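Local coordinates for lysine/ornithine decarboxylase (Vibrio vulnificus, PDB 2PLJ), which decarboxylates lysine and ornithine, probably with pyridoxal phosphate as cofactor, to give cadaverine and putrescine, at residues A[154-159]-A[204-209]; A[59-64]-A[406-411]; A[304-309]-A[318-323]; A[347-352]-A[370-375]. All blocks are in the same frame, centred on the assembly; numbering follows the deposited sequence.

Interaction 1: A[154-159]-A[204-209]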
loop_
_atom_site.group_PDB
_atom_site.type_symbol
_atom_site.label_atom_id
_atom_site.label_comp_id
_atom_site.label_asym_id
_atom_site.label_seq_id
_atom_site.Cartn_x
_atom_site.Cartn_y
_atom_site.Cartn_z
ATOM N N ASN A 154 0.047 -27.740 14.089
ATOM C CA ASN A 154 -0.867 -26.793 14.738
ATOM C C ASN A 154 -2.050 -26.524 13.797
ATOM O O ASN A 154 -3.206 -26.544 14.201
ATOM C CB ASN A 154 -0.098 -25.515 15.078
ATOM C CG ASN A 154 -0.971 -24.415 15.680
ATOM O OD1 ASN A 154 -1.694 -23.701 14.966
ATOM N ND2 ASN A 154 -0.833 -24.210 16.994
ATOM N N GLU A 155 -1.741 -26.290 12.531
ATOM C CA GLU A 155 -2.769 -26.114 11.512
ATOM C C GLU A 155 -3.599 -27.398 11.309
ATOM O O GLU A 155 -4.832 -27.346 11.225
ATOM C CB GLU A 155 -2.148 -25.663 10.197
ATOM C CG GLU A 155 -3.168 -25.051 9.229
ATOM C CD GLU A 155 -3.605 -23.631 9.661
ATOM O OE1 GLU A 155 -2.986 -23.058 10.613
ATOM O OE2 GLU A 155 -4.565 -23.110 9.044
ATOM N N LEU A 156 -2.919 -28.535 11.217
ATOM C CA LEU A 156 -3.625 -29.810 11.032
ATOM C C LEU A 156 -4.706 -30.002 12.109
ATOM O O LEU A 156 -5.827 -30.443 11.806
ATOM C CB LEU A 156 -2.625 -30.987 11.046
ATOM C CG LEU A 156 -3.281 -32.354 10.793
ATOM C CD1 LEU A 156 -3.846 -32.431 9.366
ATOM C CD2 LEU A 156 -2.299 -33.494 11.122
ATOM N N GLU A 157 -4.368 -29.672 13.360
ATOM C CA GLU A 157 -5.287 -29.833 14.499
ATOM C C GLU A 157 -6.608 -29.093 14.259
ATOM O O GLU A 157 -7.675 -29.556 14.705
ATOM C CB GLU A 157 -4.616 -29.365 15.812
ATOM C CG GLU A 157 -5.414 -29.635 17.105
ATOM C CD GLU A 157 -6.513 -28.579 17.386
ATOM O OE1 GLU A 157 -6.573 -27.514 16.713
ATOM O OE2 GLU A 157 -7.334 -28.818 18.299
ATOM N N LYS A 158 -6.533 -27.955 13.554
ATOM C CA LYS A 158 -7.703 -27.130 13.250
ATOM C C LYS A 158 -8.760 -27.882 12.437
ATOM O O LYS A 158 -9.914 -27.439 12.366
ATOM C CB LYS A 158 -7.290 -25.856 12.490
ATOM C CG LYS A 158 -6.293 -25.038 13.266
ATOM C CD LYS A 158 -6.073 -23.686 12.582
ATOM C CE LYS A 158 -5.004 -22.894 13.340
ATOM N NZ LYS A 158 -4.527 -21.745 12.499
ATOM N N PHE A 159 -8.344 -28.975 11.791
ATOM C CA PHE A 159 -9.233 -29.747 10.906
ATOM C C PHE A 159 -9.896 -30.969 11.545
ATOM O O PHE A 159 -10.708 -31.661 10.902
ATOM C CB PHE A 159 -8.516 -30.128 9.598
ATOM C CG PHE A 159 -8.352 -28.948 8.685
ATOM C CD1 PHE A 159 -9.434 -28.509 7.932
ATOM C CD2 PHE A 159 -7.152 -28.214 8.685
ATOM C CE1 PHE A 159 -9.316 -27.363 7.115
ATOM C CE2 PHE A 159 -7.010 -27.081 7.894
ATOM C CZ PHE A 159 -8.090 -26.649 7.098
ATOM N N TRP A 204 -5.627 -39.172 12.943
ATOM C CA TRP A 204 -6.760 -38.287 13.227
ATOM C C TRP A 204 -7.933 -38.439 12.252
ATOM O O TRP A 204 -8.902 -37.688 12.331
ATOM C CB TRP A 204 -6.295 -36.816 13.299
ATOM C CG TRP A 204 -5.351 -36.532 14.445
ATOM C CD1 TRP A 204 -5.040 -37.364 15.506
ATOM C CD2 TRP A 204 -4.604 -35.329 14.649
ATOM N NE1 TRP A 204 -4.149 -36.737 16.349
ATOM C CE2 TRP A 204 -3.872 -35.484 15.850
ATOM C CE3 TRP A 204 -4.510 -34.117 13.948
ATOM C CZ2 TRP A 204 -3.033 -34.472 16.355
ATOM C CZ3 TRP A 204 -3.670 -33.112 14.442
ATOM C CH2 TRP A 204 -2.942 -33.298 15.641
ATOM N N ASN A 205 -7.857 -39.435 11.368
ATOM C CA ASN A 205 -8.849 -39.644 10.299
ATOM C C ASN A 205 -9.150 -38.387 9.463
ATOM O O ASN A 205 -10.312 -38.059 9.203
ATOM C CB ASN A 205 -10.138 -40.258 10.854
ATOM C CG ASN A 205 -9.909 -41.602 11.470
ATOM O OD1 ASN A 205 -9.216 -42.447 10.892
ATOM N ND2 ASN A 205 -10.488 -41.827 12.645
ATOM N N ILE A 206 -8.083 -37.704 9.059
ATOM C CA ILE A 206 -8.184 -36.505 8.195
ATOM C C ILE A 206 -7.583 -36.880 6.852
ATOM O O ILE A 206 -6.456 -37.361 6.801
ATOM C CB ILE A 206 -7.454 -35.276 8.795
ATOM C CG1 ILE A 206 -8.083 -34.886 10.146
ATOM C CG2 ILE A 206 -7.396 -34.099 7.744
ATOM C CD1 ILE A 206 -7.223 -33.894 10.979
ATOM N N ARG A 207 -8.353 -36.684 5.778
ATOM C CA ARG A 207 -7.929 -37.059 4.430
ATOM C C ARG A 207 -6.848 -36.120 3.901
ATOM O O ARG A 207 -6.990 -34.891 3.973
ATOM C CB ARG A 207 -9.128 -37.045 3.476
ATOM C CG ARG A 207 -8.749 -37.228 1.994
ATOM C CD ARG A 207 -9.960 -37.455 1.079
ATOM N NE ARG A 207 -9.588 -37.251 -0.326
ATOM C CZ ARG A 207 -8.956 -38.157 -1.075
ATOM N NH1 ARG A 207 -8.639 -39.346 -0.565
ATOM N NH2 ARG A 207 -8.642 -37.874 -2.336
ATOM N N ILE A 208 -5.792 -36.715 3.357
ATOM C CA ILE A 208 -4.765 -35.948 2.645
ATOM C C ILE A 208 -4.978 -36.137 1.136
ATOM O O ILE A 208 -4.895 -37.275 0.621
ATOM C CB ILE A 208 -3.326 -36.375 3.059
ATOM C CG1 ILE A 208 -3.084 -36.188 4.580
ATOM C CG2 ILE A 208 -2.281 -35.621 2.211
ATOM C CD1 ILE A 208 -3.356 -34.780 5.123
ATOM N N LYS A 209 -5.256 -35.029 0.449
ATOM C CA LYS A 209 -5.431 -34.986 -1.006
ATOM C C LYS A 209 -4.073 -35.148 -1.700
ATOM O O LYS A 209 -3.962 -35.840 -2.699
ATOM C CB LYS A 209 -6.062 -33.660 -1.430
ATOM C CG LYS A 209 -6.433 -33.621 -2.905
ATOM C CD LYS A 209 -7.118 -32.310 -3.285
ATOM C CE LYS A 209 -7.533 -32.319 -4.764
ATOM N NZ LYS A 209 -8.718 -33.215 -4.966
#
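L156 meets the six-membered ring of W204 with one methyl branch. Its CD2 lies 3.6 Å from W204 CZ3 and is about equally close to CE3. The two side chains cross at a slant. The other branch, CD1, points to I206 and stops 4.0 Å from its CD1. Here the leucine and the isoleucine run past each other in opposite directions. CG of L156 stands opposite its backbone N (chi1 -177°), which carries the fork out from helix 153-157 toward both partners.

E157 adds its CA and CB. Its CA comes 3.7 Å from W204 CZ3, and the bent chain leads the carboxylate away. I206 CD1 also reaches the backbone of segment 154-159. It sits 3.8 Å from L156 O and packs on F159 CB at 4.2 Å. L156 O already accepts the backbone N of F159.

W204 and I206 flank N205, which has positive phi and is the C-prime residue of the Schellman motif that closes helix 191-203. The chain then enters strand 207-212 of the beta/alpha barrel. L168 of strand 167-171 touches L156, F159 and I206, and K160 makes a cation-pi contact with W204.

Away from W204 and I206, K158 NZ bridges to E155 OE1 at 2.8 Å and also bonds to M307 O of the second subunit. The contact between the segments is apolar, so shape and burial hold it, while the E155-K158 salt bridge lies outside it.

Interaction 2: A[59-64]-A[406-411]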
loop_
_atom_site.group_PDB
_atom_site.type_symbol
_atom_site.label_atom_id
_atom_site.label_comp_id
_atom_site.label_asym_id
_atom_site.label_seq_id
_atom_site.Cartn_x
_atom_site.Cartn_y
_atom_site.Cartn_z
ATOM N N LEU A 59 -6.636 -0.049 -18.031
ATOM C CA LEU A 59 -7.386 -0.653 -19.129
ATOM C C LEU A 59 -7.161 -2.167 -19.113
ATOM O O LEU A 59 -6.049 -2.635 -19.349
ATOM C CB LEU A 59 -7.000 -0.045 -20.487
ATOM C CG LEU A 59 -7.055 1.491 -20.562
ATOM C CD1 LEU A 59 -6.665 1.944 -21.971
ATOM C CD2 LEU A 59 -8.462 1.998 -20.161
ATOM N N LEU A 60 -8.219 -2.901 -18.831
ATOM C CA LEU A 60 -8.161 -4.360 -18.741
ATOM C C LEU A 60 -8.704 -4.989 -20.025
ATOM O O LEU A 60 -9.863 -4.785 -20.411
ATOM C CB LEU A 60 -9.000 -4.821 -17.544
ATOM C CG LEU A 60 -9.360 -6.318 -17.510
ATOM C CD1 LEU A 60 -8.038 -7.128 -17.353
ATOM C CD2 LEU A 60 -10.334 -6.580 -16.337
ATOM N N ASP A 61 -7.844 -5.750 -20.688
ATOM C CA ASP A 61 -8.230 -6.357 -21.966
ATOM C C ASP A 61 -8.469 -7.858 -21.747
ATOM O O ASP A 61 -7.503 -8.647 -21.583
ATOM C CB ASP A 61 -7.143 -6.120 -23.026
ATOM C CG ASP A 61 -7.525 -6.689 -24.405
ATOM O OD1 ASP A 61 -8.601 -7.330 -24.516
ATOM O OD2 ASP A 61 -6.725 -6.505 -25.366
ATOM N N CYS A 62 -9.753 -8.272 -21.727
ATOM C CA CYS A 62 -10.091 -9.701 -21.503
ATOM C C CYS A 62 -9.539 -10.661 -22.567
ATOM O O CYS A 62 -9.401 -11.849 -22.315
ATOM C CB CYS A 62 -11.601 -9.894 -21.383
ATOM S SG CYS A 62 -12.215 -9.035 -19.899
ATOM N N ASP A 63 -9.262 -10.147 -23.761
ATOM C CA ASP A 63 -8.641 -10.983 -24.812
ATOM C C ASP A 63 -7.274 -11.466 -24.331
ATOM O O ASP A 63 -6.853 -12.606 -24.602
ATOM C CB ASP A 63 -8.475 -10.169 -26.103
ATOM C CG ASP A 63 -9.784 -9.964 -26.846
ATOM O OD1 ASP A 63 -10.715 -10.809 -26.738
ATOM O OD2 ASP A 63 -9.847 -8.969 -27.599
ATOM N N VAL A 64 -6.571 -10.609 -23.603
ATOM C CA VAL A 64 -5.216 -10.955 -23.142
ATOM C C VAL A 64 -5.311 -11.961 -21.988
ATOM O O VAL A 64 -4.530 -12.896 -21.916
ATOM C CB VAL A 64 -4.392 -9.695 -22.763
ATOM C CG1 VAL A 64 -3.029 -10.096 -22.156
ATOM C CG2 VAL A 64 -4.169 -8.812 -24.013
ATOM N N ALA A 406 -12.978 -2.378 -18.040
ATOM C CA ALA A 406 -12.883 -3.764 -18.540
ATOM C C ALA A 406 -13.398 -3.795 -19.970
ATOM O O ALA A 406 -14.560 -3.385 -20.245
ATOM C CB ALA A 406 -13.692 -4.726 -17.658
ATOM N N LEU A 407 -12.556 -4.321 -20.853
ATOM C CA LEU A 407 -12.832 -4.412 -22.288
ATOM C C LEU A 407 -12.862 -5.849 -22.807
ATOM O O LEU A 407 -12.135 -6.735 -22.303
ATOM C CB LEU A 407 -11.743 -3.647 -23.077
ATOM C CG LEU A 407 -11.329 -2.253 -22.571
ATOM C CD1 LEU A 407 -10.035 -1.785 -23.237
ATOM C CD2 LEU A 407 -12.446 -1.305 -22.848
ATOM N N ASN A 408 -13.713 -6.085 -23.813
ATOM C CA ASN A 408 -13.660 -7.344 -24.578
ATOM C C ASN A 408 -14.033 -8.586 -23.785
ATOM O O ASN A 408 -13.639 -9.702 -24.170
ATOM C CB ASN A 408 -12.294 -7.545 -25.266
ATOM C CG ASN A 408 -11.906 -6.381 -26.155
ATOM O OD1 ASN A 408 -12.759 -5.783 -26.844
ATOM N ND2 ASN A 408 -10.621 -6.017 -26.131
ATOM N N GLU A 409 -14.820 -8.426 -22.714
ATOM C CA GLU A 409 -15.273 -9.611 -21.967
ATOM C C GLU A 409 -15.978 -10.614 -22.871
ATOM O O GLU A 409 -15.665 -11.818 -22.849
ATOM C CB GLU A 409 -16.181 -9.278 -20.777
ATOM C CG GLU A 409 -16.533 -10.555 -19.967
ATOM C CD GLU A 409 -17.413 -10.296 -18.765
ATOM O OE1 GLU A 409 -17.687 -9.126 -18.441
ATOM O OE2 GLU A 409 -17.813 -11.276 -18.109
ATOM N N PHE A 410 -16.914 -10.110 -23.671
ATOM C CA PHE A 410 -17.668 -10.993 -24.553
ATOM C C PHE A 410 -17.199 -10.874 -25.993
ATOM O O PHE A 410 -17.096 -9.770 -26.529
ATOM C CB PHE A 410 -19.170 -10.767 -24.369
ATOM C CG PHE A 410 -19.623 -11.052 -22.969
ATOM C CD1 PHE A 410 -19.531 -12.351 -22.451
ATOM C CD2 PHE A 410 -20.095 -10.029 -22.152
ATOM C CE1 PHE A 410 -19.912 -12.611 -21.121
ATOM C CE2 PHE A 410 -20.489 -10.289 -20.847
ATOM C CZ PHE A 410 -20.376 -11.586 -20.328
ATOM N N VAL A 411 -16.938 -12.052 -26.572
ATOM C CA VAL A 411 -16.314 -12.331 -27.889
ATOM C C VAL A 411 -14.790 -12.334 -27.859
ATOM O O VAL A 411 -14.186 -13.355 -27.480
ATOM C CB VAL A 411 -16.937 -11.602 -29.154
ATOM C CG1 VAL A 411 -18.385 -12.014 -29.355
ATOM C CG2 VAL A 411 -16.771 -10.084 -29.129
#
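L407 N donates to L60 O at 2.8 Å, and C62 N donates to L407 O at 2.9 Å. These two backbone bonds form the tight part of the contact. Side chains pack on both faces of the ladder. L60 CD2 meets A406 CB at 4.1 Å on one face. On the other, L407 CB and CG lean over L60 O, while L407 CD1 approaches L59 CB. C62, just past the strand pair, has its CB 3.7 Å from E409 CA. Its SG is beside the backbone N (chi1 -65°) and near L407 O and E409 CB. Helix 91-100 covers this side through V92 and T96.

The pairing is parallel: strand 57-61 lies beside strand 403-407, close to the C-terminus, in the beta domain that accompanies the beta/alpha barrel in these decarboxylases. D61 ends its strand and is the N-cap of helix 62-75. Its OD1 accepts D63 N at 3.0 Å. N408 ND2 reaches the same oxygen from the opposite face of the carboxylate, at 2.9 Å and with a nearly linear N-H (174°). The carboxylate plane is turned 63° from the amide plane, yet OD1 lies in the plane of the amide.

Beyond this bond the contact opens out. D63 and N408 cross at about a right angle with their flat groups almost parallel, but D63 OD2 and N408 ND2, 3.4 Å apart, are badly angled for a bond. D63 OD1 instead pairs with R66, which also holds N408 O and E409 O. V411 lies at the exposed margin.

Interaction 3: A[304-309]-A[318-323]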
loop_
_atom_site.group_PDB
_atom_site.type_symbol
_atom_site.label_atom_id
_atom_site.label_comp_id
_atom_site.label_asym_id
_atom_site.label_seq_id
_atom_site.Cartn_x
_atom_site.Cartn_y
_atom_site.Cartn_z
ATOM N N ALA A 304 -1.856 7.399 -16.753
ATOM C CA ALA A 304 -1.843 8.532 -15.808
ATOM C C ALA A 304 -1.643 9.819 -16.566
ATOM O O ALA A 304 -1.184 9.808 -17.706
ATOM C CB ALA A 304 -0.716 8.358 -14.780
ATOM N N SER A 305 -2.022 10.924 -15.938
ATOM C CA SER A 305 -1.873 12.231 -16.559
ATOM C C SER A 305 -1.024 13.150 -15.699
ATOM O O SER A 305 -0.929 12.979 -14.472
ATOM C CB SER A 305 -3.248 12.834 -16.874
ATOM O OG SER A 305 -3.836 13.456 -15.744
ATOM N N VAL A 306 -0.410 14.128 -16.353
ATOM C CA VAL A 306 0.490 15.074 -15.678
ATOM C C VAL A 306 -0.364 16.189 -15.029
ATOM O O VAL A 306 -1.059 16.933 -15.730
ATOM C CB VAL A 306 1.477 15.720 -16.685
ATOM C CG1 VAL A 306 2.324 16.767 -16.000
ATOM C CG2 VAL A 306 2.361 14.655 -17.339
ATOM N N MET A 307 -0.276 16.300 -13.705
ATOM C CA MET A 307 -0.969 17.349 -12.929
ATOM C C MET A 307 -0.229 18.685 -12.929
ATOM O O MET A 307 -0.853 19.754 -12.933
ATOM C CB MET A 307 -1.188 16.886 -11.483
ATOM C CG MET A 307 -2.044 15.622 -11.361
ATOM S SD MET A 307 -2.634 15.366 -9.667
ATOM C CE MET A 307 -1.120 15.487 -8.691
ATOM N N GLY A 308 1.100 18.606 -12.917
ATOM C CA GLY A 308 1.965 19.785 -12.955
ATOM C C GLY A 308 3.401 19.336 -13.129
ATOM O O GLY A 308 3.693 18.136 -13.324
ATOM N N GLN A 309 4.290 20.307 -13.031
ATOM C CA GLN A 309 5.685 20.072 -13.372
ATOM C C GLN A 309 6.582 21.204 -12.915
ATOM O O GLN A 309 6.134 22.351 -12.804
ATOM C CB GLN A 309 5.830 19.864 -14.886
ATOM C CG GLN A 309 5.223 20.982 -15.764
ATOM C CD GLN A 309 5.373 20.687 -17.229
ATOM O OE1 GLN A 309 6.449 20.866 -17.808
ATOM N NE2 GLN A 309 4.295 20.236 -17.849
ATOM N N TYR A 318 7.752 15.677 -13.471
ATOM C CA TYR A 318 6.318 15.586 -13.744
ATOM C C TYR A 318 5.603 14.928 -12.557
ATOM O O TYR A 318 6.032 13.875 -12.085
ATOM C CB TYR A 318 6.048 14.773 -15.014
ATOM C CG TYR A 318 6.713 15.365 -16.245
ATOM C CD1 TYR A 318 6.268 16.582 -16.771
ATOM C CD2 TYR A 318 7.796 14.721 -16.866
ATOM C CE1 TYR A 318 6.853 17.151 -17.906
ATOM C CE2 TYR A 318 8.413 15.287 -18.005
ATOM C CZ TYR A 318 7.923 16.500 -18.519
ATOM O OH TYR A 318 8.510 17.083 -19.623
ATOM N N TYR A 319 4.510 15.534 -12.108
ATOM C CA TYR A 319 3.766 15.043 -10.960
ATOM C C TYR A 319 2.491 14.437 -11.536
ATOM O O TYR A 319 1.639 15.162 -12.054
ATOM C CB TYR A 319 3.457 16.175 -9.994
ATOM C CG TYR A 319 4.702 16.868 -9.493
ATOM C CD1 TYR A 319 5.332 16.469 -8.313
ATOM C CD2 TYR A 319 5.283 17.931 -10.219
ATOM C CE1 TYR A 319 6.493 17.104 -7.853
ATOM C CE2 TYR A 319 6.436 18.553 -9.784
ATOM C CZ TYR A 319 7.056 18.151 -8.607
ATOM O OH TYR A 319 8.194 18.818 -8.210
ATOM N N LEU A 320 2.395 13.109 -11.461
ATOM C CA LEU A 320 1.274 12.382 -12.067
ATOM C C LEU A 320 0.113 12.178 -11.103
ATOM O O LEU A 320 0.291 12.332 -9.887
ATOM C CB LEU A 320 1.750 11.007 -12.599
ATOM C CG LEU A 320 3.000 11.027 -13.496
ATOM C CD1 LEU A 320 3.353 9.626 -13.954
ATOM C CD2 LEU A 320 2.840 11.956 -14.711
ATOM N N ASP A 321 -1.044 11.783 -11.642
ATOM C CA ASP A 321 -2.222 11.465 -10.824
ATOM C C ASP A 321 -2.291 9.991 -10.356
ATOM O O ASP A 321 -3.321 9.543 -9.835
ATOM C CB ASP A 321 -3.533 11.888 -11.534
ATOM C CG ASP A 321 -3.650 11.340 -12.946
ATOM O OD1 ASP A 321 -2.882 10.428 -13.299
ATOM O OD2 ASP A 321 -4.522 11.844 -13.719
ATOM N N ASP A 322 -1.200 9.255 -10.551
ATOM C CA ASP A 322 -1.093 7.870 -10.034
ATOM C C ASP A 322 0.365 7.670 -9.608
ATOM O O ASP A 322 1.281 8.336 -10.121
ATOM C CB ASP A 322 -1.485 6.870 -11.129
ATOM C CG ASP A 322 -2.033 5.527 -10.559
ATOM O OD1 ASP A 322 -2.001 5.304 -9.304
ATOM O OD2 ASP A 322 -2.554 4.744 -11.372
ATOM N N GLY A 323 0.591 6.795 -8.632
ATOM C CA GLY A 323 1.952 6.564 -8.167
ATOM C C GLY A 323 2.057 5.402 -7.190
ATOM O O GLY A 323 1.248 4.479 -7.251
#
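D321 grips S305 with both carboxylate oxygens. OD1 accepts S305 N at 2.8 Å, and OD2 accepts S305 OG at 2.7 Å. Both donors come from above the carboxylate plane, OG more steeply. D321 N returns a bond to S305 O at 3.1 Å. CG of D321 is held between its backbone N and carbonyl carbon (chi1 53°), which folds the carboxylate back toward the neighbouring strand. A304 CB packs closely against the same OD1.

Farther along, M307 N donates to Y319 O at 2.8 Å, and Y319 N donates to G308 O at 3.0 Å. M307 and G308 thus both face Y319, a classic beta bulge in the hairpin of strands 300-312 and 315-320. G308 meets the ring of Y319 at its edge. V306 packs on L320 (CG2 to CD2, 3.8 Å) and on Y318. Q309 runs beside Y318 in the same direction, its amide nearly perpendicular to the ring.

Partners farther out hold the polar ends. Q309 bonds to K373, L374 and N376, and Y318 OH to L374 N. Across the dimer interface, Y319 OH bonds to K186 O of the second subunit, and its ring meets F187 of that subunit.

An amide and a hydroxyl meet the buried D321 carboxylate, and these two donors probably stabilise its negative charge.

Interaction 4: A[347-352]-A[370-375]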
loop_
_atom_site.group_PDB
_atom_site.type_symbol
_atom_site.label_atom_id
_atom_site.label_comp_id
_atom_site.label_asym_id
_atom_site.label_seq_id
_atom_site.Cartn_x
_atom_site.Cartn_y
_atom_site.Cartn_z
ATOM N N GLY A 347 11.169 14.638 -31.233
ATOM C CA GLY A 347 11.803 15.837 -30.693
ATOM C C GLY A 347 12.767 15.523 -29.558
ATOM O O GLY A 347 13.136 14.375 -29.330
ATOM N N GLU A 348 13.180 16.567 -28.856
ATOM C CA GLU A 348 14.209 16.484 -27.832
ATOM C C GLU A 348 13.783 15.605 -26.640
ATOM O O GLU A 348 12.731 15.842 -26.032
ATOM C CB GLU A 348 14.507 17.912 -27.373
ATOM C CG GLU A 348 15.709 18.103 -26.464
ATOM C CD GLU A 348 15.937 19.572 -26.154
ATOM O OE1 GLU A 348 15.812 19.979 -24.971
ATOM O OE2 GLU A 348 16.204 20.328 -27.105
ATOM N N LEU A 349 14.587 14.581 -26.332
ATOM C CA LEU A 349 14.437 13.824 -25.092
ATOM C C LEU A 349 15.149 14.531 -23.935
ATOM O O LEU A 349 16.330 14.912 -24.044
ATOM C CB LEU A 349 14.966 12.396 -25.231
ATOM C CG LEU A 349 14.327 11.373 -26.177
ATOM C CD1 LEU A 349 14.812 9.985 -25.782
ATOM C CD2 LEU A 349 12.794 11.415 -26.156
ATOM N N ILE A 350 14.419 14.705 -22.837
ATOM C CA ILE A 350 14.861 15.510 -21.695
ATOM C C ILE A 350 14.956 14.625 -20.439
ATOM O O ILE A 350 14.056 13.811 -20.190
ATOM C CB ILE A 350 13.902 16.730 -21.462
ATOM C CG1 ILE A 350 13.819 17.589 -22.727
ATOM C CG2 ILE A 350 14.364 17.592 -20.286
ATOM C CD1 ILE A 350 12.701 18.664 -22.715
ATOM N N PRO A 351 16.067 14.754 -19.668
ATOM C CA PRO A 351 16.158 14.053 -18.370
ATOM C C PRO A 351 15.007 14.474 -17.460
ATOM O O PRO A 351 14.826 15.682 -17.193
ATOM C CB PRO A 351 17.482 14.556 -17.790
ATOM C CG PRO A 351 18.298 14.945 -19.008
ATOM C CD PRO A 351 17.292 15.534 -19.956
ATOM N N SER A 352 14.254 13.483 -16.997
ATOM C CA SER A 352 12.998 13.729 -16.302
ATOM C C SER A 352 12.846 12.837 -15.089
ATOM O O SER A 352 13.561 11.839 -14.942
ATOM C CB SER A 352 11.816 13.512 -17.255
ATOM O OG SER A 352 11.975 14.285 -18.439
ATOM N N LEU A 370 14.280 9.414 -19.629
ATOM C CA LEU A 370 14.289 10.358 -20.754
ATOM C C LEU A 370 12.921 10.439 -21.406
ATOM O O LEU A 370 12.338 9.418 -21.778
ATOM C CB LEU A 370 15.348 9.992 -21.805
ATOM C CG LEU A 370 16.808 9.974 -21.343
ATOM C CD1 LEU A 370 17.716 9.401 -22.424
ATOM C CD2 LEU A 370 17.278 11.360 -20.922
ATOM N N LEU A 371 12.400 11.655 -21.508
ATOM C CA LEU A 371 11.074 11.873 -22.068
ATOM C C LEU A 371 11.031 13.135 -22.901
ATOM O O LEU A 371 11.746 14.108 -22.614
ATOM C CB LEU A 371 10.020 11.988 -20.958
ATOM C CG LEU A 371 9.770 10.859 -19.952
ATOM C CD1 LEU A 371 8.765 11.357 -18.931
ATOM C CD2 LEU A 371 9.228 9.563 -20.616
ATOM N N PRO A 372 10.167 13.143 -23.929
ATOM C CA PRO A 372 9.909 14.402 -24.600
ATOM C C PRO A 372 9.257 15.393 -23.619
ATOM O O PRO A 372 8.724 14.979 -22.570
ATOM C CB PRO A 372 8.943 14.016 -25.732
ATOM C CG PRO A 372 8.378 12.729 -25.353
ATOM C CD PRO A 372 9.372 12.027 -24.484
ATOM N N LYS A 373 9.335 16.681 -23.932
ATOM C CA LYS A 373 8.658 17.691 -23.127
ATOM C C LYS A 373 7.143 17.439 -23.117
ATOM O O LYS A 373 6.517 17.344 -24.176
ATOM C CB LYS A 373 8.971 19.111 -23.629
ATOM C CG LYS A 373 8.259 20.233 -22.874
ATOM C CD LYS A 373 8.608 20.242 -21.377
ATOM C CE LYS A 373 8.028 21.464 -20.653
ATOM N NZ LYS A 373 6.528 21.576 -20.633
ATOM N N LEU A 374 6.589 17.314 -21.915
ATOM C CA LEU A 374 5.153 17.114 -21.730
ATOM C C LEU A 374 4.475 18.357 -21.176
ATOM O O LEU A 374 5.063 19.085 -20.370
ATOM C CB LEU A 374 4.915 15.969 -20.749
ATOM C CG LEU A 374 5.573 14.631 -21.100
ATOM C CD1 LEU A 374 5.263 13.659 -19.974
ATOM C CD2 LEU A 374 5.086 14.130 -22.461
ATOM N N ASN A 375 3.240 18.588 -21.613
ATOM C CA ASN A 375 2.363 19.597 -21.027
ATOM C C ASN A 375 1.504 18.989 -19.914
ATOM O O ASN A 375 1.244 17.768 -19.904
ATOM C CB ASN A 375 1.423 20.143 -22.099
ATOM C CG ASN A 375 2.159 20.839 -23.230
ATOM O OD1 ASN A 375 1.841 20.632 -24.397
ATOM N ND2 ASN A 375 3.131 21.667 -22.891
HETATM O O HOH W 1 10.748 17.419 -26.417
HETATM O O HOH W 2 10.612 15.909 -20.408
#
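The carbonyl of I350 is approached on both faces. L371 N donates to I350 O at 3.0 Å, nearly linear at 168°, and S352 OG reaches the same oxygen from the opposite face at 2.8 Å. That hydroxyl lies beside its own backbone N (chi1 -53°), which turns it back along its strand. The carbonyl of L371 is met from above its plane, where I350 N donates to L371 O at 2.7 Å.

The two puckered proline rings each meet a leucine. L349 CD2 lies 3.9 Å from P372 CD, next to the ring nitrogen, and the two side chains run side by side in the same direction. Its other methyl, CD1, packs on L370 CB at 4.0 Å, where the two leucines cross at about a right angle. P351 CG touches L370 CD2 at 4.2 Å, at a slant. The same methyl of L370 lies near P351 N and CA. L370 sits between L349 and P351, touching the one with CB and the other with CD2.

Strands 349-355 and 369-372 pair antiparallel here in the beta domain sheet, with I350 and L371 as the hydrogen-bonded pair. Two waters extend the pairing. One donates to E348 O and accepts K373 N. The other donates to both S352 OG and L371 O.

I350 CD1 rests on K373 CB at 3.9 Å, and both side chains touch I316 of strand 315-320. The K373 chain bends so that NZ bonds to L374 O. T342 touches L371 and P372, while L349, P351 and L370 remain exposed.

Overall arrangement
Interactions 2, 3 and 4 share the mixed sheet of the beta domain, whereas interaction 1 belongs to the barrel on the opposite side of the chain's centre. Interactions 3 and 4 touch: their centres are 14 Å apart, and Q309 bonds to K373 and L374. Interaction 2 lies about 9 Å from interaction 3 at the nearest atoms, and strands 57-61 and 300-312 are neighbours. Within one chain, interactions 1 and 3 are 52 Å apart between centres, yet both reach the second subunit, where K158 of one meets M307 of the other. The side chain of Y319 in interaction 3 is about 11 Å from the bound cofactor-putrescine adduct.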